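Local coordinates for protein TonB-dependent siderophore receptor (Pseudomonas aeruginosa 39016, PDB 5NEC) that probably takes up iron-loaded siderophores across the outer membrane, as a receptor driven by TonB, at residues A[274-288]-A[300-314]. Numbering follows the deposited sequence.
Sequences RDFQKSRIDTSTITV and NTSRYGNSHQDYLWT
Thr314 OG1 ties strand 296-316 to the loop residues Arg274 and Asp275, just before the neighbouring strand begins at Phe276: it donates to Asp275 OD2 (2.6 Å), meeting the syn side of the carboxylate, and accepts from Arg274 NH2 (2.9 Å) in the plane of the guanidinium. A threonine hydroxyl suits this place because it can give and accept at once. Arg274 NE closes the cluster with a salt bridge to Asp275 OD1, and a water spans Asp275 OD2 and the backbone N of Thr314.

Backbone hydrogen bonds run in pairs from Phe276-Leu312 to Val288-Asn300, with the non-hydrogen-bonded pairs between them. The strands are the arms of an antiparallel hairpin in the wall of the TonB-dependent receptor barrel, which encloses the plug domain. On the inward face, Arg303 NE donates to Thr285 OG1 (2.9 Å, 163° at the hydrogen), with a weak second bond from NH2; the bend at chi3 (-73°) turns the guanidinium toward the hydroxyl, while NH1 reaches Val108 O in the plug.

Aromatic contacts gather toward the 276-278 end. Gln277 CG makes a CH-pi contact over one face of the Tyr311 ring, toward the rim, 3.6 Å from its centroid; glutamine suits the place by offering an apolar methylene ahead of its amide, whose plane is turned 56° from the ring. Gln309 CB sits over the opposite face, near the rim. On the outward face Leu312 CB packs over the Phe276 ring (3.9 Å to the centroid), while Asp310 O approaches that ring's edge, 3.4 Å from CD1, where the C-H groups are slightly positive.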
# COMPACT_ATOMS: atom_id res chain seq x y z
N ARG A 274 -0.51 17.38 -22.80
CA ARG A 274 -1.78 17.51 -22.10
C ARG A 274 -1.79 16.90 -20.71
O ARG A 274 -2.33 17.50 -19.79
CB ARG A 274 -2.91 16.87 -22.92
CG ARG A 274 -4.25 16.84 -22.20
CD ARG A 274 -5.37 16.25 -23.03
NE ARG A 274 -5.37 14.79 -23.01
CZ ARG A 274 -6.25 14.04 -23.67
NH1 ARG A 274 -7.20 14.59 -24.42
NH2 ARG A 274 -6.17 12.71 -23.61
N ASP A 275 -1.26 15.70 -20.56
CA ASP A 275 -1.52 14.90 -19.37
C ASP A 275 -0.60 15.28 -18.21
O ASP A 275 0.55 15.60 -18.44
CB ASP A 275 -1.42 13.39 -19.68
CG ASP A 275 -2.43 12.93 -20.76
OD1 ASP A 275 -3.43 13.64 -21.02
OD2 ASP A 275 -2.20 11.86 -21.36
N PHE A 276 -1.12 15.26 -16.99
CA PHE A 276 -0.36 15.64 -15.81
C PHE A 276 -0.91 14.94 -14.58
O PHE A 276 -2.07 14.56 -14.54
CB PHE A 276 -0.35 17.19 -15.62
CG PHE A 276 -1.72 17.82 -15.51
CD1 PHE A 276 -2.41 17.83 -14.31
CD2 PHE A 276 -2.33 18.40 -16.62
CE1 PHE A 276 -3.67 18.39 -14.21
CE2 PHE A 276 -3.59 18.97 -16.53
CZ PHE A 276 -4.26 18.96 -15.32
N GLN A 277 -0.07 14.79 -13.57
CA GLN A 277 -0.47 14.17 -12.32
C GLN A 277 0.30 14.87 -11.20
O GLN A 277 1.48 14.66 -11.02
CB GLN A 277 -0.18 12.68 -12.39
CG GLN A 277 -0.65 11.86 -11.23
CD GLN A 277 -0.02 10.49 -11.24
OE1 GLN A 277 -0.04 9.78 -12.23
NE2 GLN A 277 0.64 10.15 -10.15
N LYS A 278 -0.39 15.76 -10.49
CA LYS A 278 0.20 16.62 -9.47
C LYS A 278 -0.44 16.32 -8.14
O LYS A 278 -1.65 16.22 -8.06
CB LYS A 278 -0.06 18.09 -9.80
CG LYS A 278 0.82 18.55 -10.92
CD LYS A 278 0.30 19.82 -11.60
CE LYS A 278 1.30 20.26 -12.66
NZ LYS A 278 0.68 21.18 -13.65
N SER A 279 0.37 16.16 -7.10
CA SER A 279 -0.17 15.97 -5.77
C SER A 279 0.69 16.61 -4.71
O SER A 279 1.87 16.88 -4.91
CB SER A 279 -0.45 14.48 -5.48
OG SER A 279 0.70 13.81 -5.07
N ARG A 280 0.04 16.91 -3.59
CA ARG A 280 0.66 17.52 -2.43
C ARG A 280 0.02 16.87 -1.23
O ARG A 280 -1.20 16.79 -1.17
CB ARG A 280 0.39 19.02 -2.42
CG ARG A 280 1.15 19.76 -1.33
CD ARG A 280 0.89 21.27 -1.35
NE ARG A 280 1.44 21.89 -2.57
CZ ARG A 280 1.70 23.20 -2.75
NH1 ARG A 280 1.47 24.10 -1.79
NH2 ARG A 280 2.22 23.59 -3.92
N ILE A 281 0.83 16.37 -0.29
CA ILE A 281 0.31 15.93 1.00
C ILE A 281 1.08 16.63 2.14
O ILE A 281 2.29 16.77 2.08
CB ILE A 281 0.27 14.40 1.19
CG1 ILE A 281 -0.23 14.08 2.61
CG2 ILE A 281 1.62 13.77 0.95
CD1 ILE A 281 -0.90 12.74 2.75
N ASP A 282 0.33 17.10 3.14
CA ASP A 282 0.85 17.68 4.38
C ASP A 282 0.17 16.98 5.56
O ASP A 282 -1.05 16.89 5.59
CB ASP A 282 0.53 19.15 4.44
CG ASP A 282 1.44 19.97 3.59
OD1 ASP A 282 2.61 20.11 3.99
OD2 ASP A 282 1.02 20.46 2.50
N THR A 283 0.96 16.50 6.52
CA THR A 283 0.43 15.83 7.71
C THR A 283 1.23 16.25 8.95
O THR A 283 2.46 16.17 8.97
CB THR A 283 0.45 14.31 7.50
OG1 THR A 283 -0.43 14.00 6.43
CG2 THR A 283 -0.06 13.55 8.70
N SER A 284 0.52 16.75 9.96
CA SER A 284 1.09 17.15 11.23
C SER A 284 0.56 16.18 12.26
O SER A 284 -0.64 15.93 12.27
CB SER A 284 0.64 18.55 11.60
OG SER A 284 1.29 19.51 10.79
N THR A 285 1.43 15.64 13.11
CA THR A 285 1.02 14.70 14.15
C THR A 285 1.65 15.14 15.47
O THR A 285 2.83 15.48 15.51
CB THR A 285 1.45 13.25 13.81
OG1 THR A 285 0.95 12.91 12.51
CG2 THR A 285 0.87 12.26 14.80
N ILE A 286 0.84 15.15 16.54
CA ILE A 286 1.29 15.51 17.89
C ILE A 286 0.86 14.42 18.85
O ILE A 286 -0.33 14.16 18.99
CB ILE A 286 0.68 16.86 18.33
CG1 ILE A 286 1.29 17.98 17.48
CG2 ILE A 286 0.96 17.16 19.79
CD1 ILE A 286 0.49 19.24 17.43
N THR A 287 1.83 13.80 19.51
CA THR A 287 1.59 12.65 20.39
C THR A 287 2.08 12.99 21.80
O THR A 287 3.24 13.35 21.97
CB THR A 287 2.31 11.39 19.85
OG1 THR A 287 1.91 11.16 18.49
CG2 THR A 287 1.94 10.16 20.65
N VAL A 288 1.20 12.87 22.80
CA VAL A 288 1.55 13.05 24.22
C VAL A 288 1.33 11.72 24.97
O VAL A 288 0.23 11.18 24.95
CB VAL A 288 0.72 14.17 24.88
CG1 VAL A 288 1.10 14.34 26.36
CG2 VAL A 288 0.93 15.48 24.13
N ASN A 300 -2.38 10.52 24.02
CA ASN A 300 -3.25 11.31 23.15
C ASN A 300 -2.49 11.63 21.89
O ASN A 300 -1.35 12.04 21.94
CB ASN A 300 -3.73 12.60 23.82
CG ASN A 300 -4.87 13.25 23.06
OD1 ASN A 300 -6.04 12.99 23.33
ND2 ASN A 300 -4.54 14.07 22.08
N THR A 301 -3.15 11.45 20.75
CA THR A 301 -2.57 11.71 19.45
C THR A 301 -3.52 12.60 18.67
O THR A 301 -4.72 12.34 18.61
CB THR A 301 -2.35 10.39 18.69
OG1 THR A 301 -1.51 9.54 19.48
CG2 THR A 301 -1.67 10.64 17.32
N SER A 302 -2.97 13.66 18.10
CA SER A 302 -3.72 14.57 17.26
C SER A 302 -3.06 14.58 15.90
O SER A 302 -1.85 14.76 15.82
CB SER A 302 -3.71 15.97 17.85
OG SER A 302 -4.26 15.92 19.14
N ARG A 303 -3.85 14.38 14.85
CA ARG A 303 -3.36 14.49 13.50
C ARG A 303 -4.23 15.48 12.71
O ARG A 303 -5.46 15.39 12.72
CB ARG A 303 -3.31 13.11 12.83
CG ARG A 303 -2.83 13.16 11.39
CD ARG A 303 -2.49 11.78 10.86
NE ARG A 303 -1.25 11.30 11.44
CZ ARG A 303 -0.86 10.03 11.46
NH1 ARG A 303 -1.60 9.06 10.92
NH2 ARG A 303 0.31 9.70 12.02
N TYR A 304 -3.59 16.45 12.07
CA TYR A 304 -4.20 17.25 11.02
C TYR A 304 -3.51 16.91 9.69
O TYR A 304 -2.29 16.93 9.58
CB TYR A 304 -4.09 18.75 11.31
CG TYR A 304 -4.82 19.56 10.26
CD1 TYR A 304 -6.18 19.89 10.42
CD2 TYR A 304 -4.19 19.95 9.07
CE1 TYR A 304 -6.88 20.59 9.44
CE2 TYR A 304 -4.88 20.65 8.10
CZ TYR A 304 -6.21 20.97 8.28
OH TYR A 304 -6.87 21.66 7.30
N GLY A 305 -4.32 16.63 8.67
CA GLY A 305 -3.84 16.27 7.34
C GLY A 305 -4.53 17.06 6.25
O GLY A 305 -5.66 17.45 6.40
N ASN A 306 -3.84 17.25 5.14
CA ASN A 306 -4.29 18.10 4.05
C ASN A 306 -3.69 17.56 2.74
O ASN A 306 -2.46 17.51 2.62
CB ASN A 306 -3.80 19.51 4.35
CG ASN A 306 -4.02 20.48 3.21
OD1 ASN A 306 -4.94 20.31 2.40
ND2 ASN A 306 -3.13 21.44 3.08
N SER A 307 -4.52 17.13 1.79
CA SER A 307 -4.00 16.59 0.52
C SER A 307 -4.73 17.14 -0.70
O SER A 307 -5.94 17.26 -0.68
CB SER A 307 -4.03 15.06 0.50
OG SER A 307 -5.34 14.60 0.37
N HIS A 308 -3.97 17.48 -1.73
CA HIS A 308 -4.50 17.98 -2.98
C HIS A 308 -4.06 17.03 -4.11
O HIS A 308 -2.93 16.54 -4.13
CB HIS A 308 -3.98 19.40 -3.24
CG HIS A 308 -4.52 20.01 -4.49
ND1 HIS A 308 -5.87 20.26 -4.69
CD2 HIS A 308 -3.90 20.41 -5.63
CE1 HIS A 308 -6.05 20.79 -5.88
NE2 HIS A 308 -4.87 20.91 -6.47
N GLN A 309 -4.97 16.77 -5.04
CA GLN A 309 -4.68 16.01 -6.24
C GLN A 309 -5.27 16.70 -7.45
O GLN A 309 -6.43 17.11 -7.45
CB GLN A 309 -5.24 14.62 -6.13
CG GLN A 309 -4.43 13.77 -5.20
CD GLN A 309 -5.05 12.42 -4.96
OE1 GLN A 309 -6.28 12.29 -5.02
NE2 GLN A 309 -4.22 11.40 -4.69
N ASP A 310 -4.46 16.83 -8.49
CA ASP A 310 -4.83 17.46 -9.73
C ASP A 310 -4.27 16.56 -10.87
O ASP A 310 -3.07 16.64 -11.22
CB ASP A 310 -4.29 18.89 -9.73
CG ASP A 310 -4.77 19.72 -10.90
OD1 ASP A 310 -5.70 19.33 -11.64
OD2 ASP A 310 -4.18 20.79 -11.09
N TYR A 311 -5.15 15.69 -11.38
CA TYR A 311 -4.81 14.62 -12.32
C TYR A 311 -5.61 14.76 -13.61
O TYR A 311 -6.81 15.01 -13.56
CB TYR A 311 -5.16 13.23 -11.74
CG TYR A 311 -4.42 12.77 -10.50
CD1 TYR A 311 -3.37 13.51 -9.93
CD2 TYR A 311 -4.74 11.55 -9.89
CE1 TYR A 311 -2.70 13.07 -8.80
CE2 TYR A 311 -4.06 11.10 -8.76
CZ TYR A 311 -3.05 11.86 -8.22
OH TYR A 311 -2.35 11.46 -7.11
N LEU A 312 -4.94 14.57 -14.75
CA LEU A 312 -5.57 14.44 -16.07
C LEU A 312 -4.75 13.46 -16.91
O LEU A 312 -3.57 13.72 -17.22
CB LEU A 312 -5.61 15.78 -16.78
CG LEU A 312 -6.00 15.85 -18.27
CD1 LEU A 312 -7.36 15.28 -18.45
CD2 LEU A 312 -5.98 17.26 -18.81
N TRP A 313 -5.37 12.36 -17.32
CA TRP A 313 -4.64 11.30 -18.00
C TRP A 313 -5.47 10.67 -19.12
O TRP A 313 -6.67 10.93 -19.25
CB TRP A 313 -4.14 10.26 -16.99
CG TRP A 313 -5.17 9.33 -16.46
CD1 TRP A 313 -5.38 8.06 -16.87
CD2 TRP A 313 -6.12 9.58 -15.42
NE1 TRP A 313 -6.41 7.49 -16.16
CE2 TRP A 313 -6.88 8.40 -15.25
CE3 TRP A 313 -6.39 10.68 -14.59
CZ2 TRP A 313 -7.92 8.30 -14.30
CZ3 TRP A 313 -7.42 10.57 -13.65
CH2 TRP A 313 -8.17 9.39 -13.52
N THR A 314 -4.80 9.83 -19.91
CA THR A 314 -5.40 9.19 -21.09
C THR A 314 -5.66 7.70 -20.84
O THR A 314 -4.85 7.02 -20.24
CB THR A 314 -4.48 9.36 -22.31
OG1 THR A 314 -4.26 10.76 -22.55
CG2 THR A 314 -5.07 8.70 -23.56
O HOH W 1 -1.83 9.63 -19.96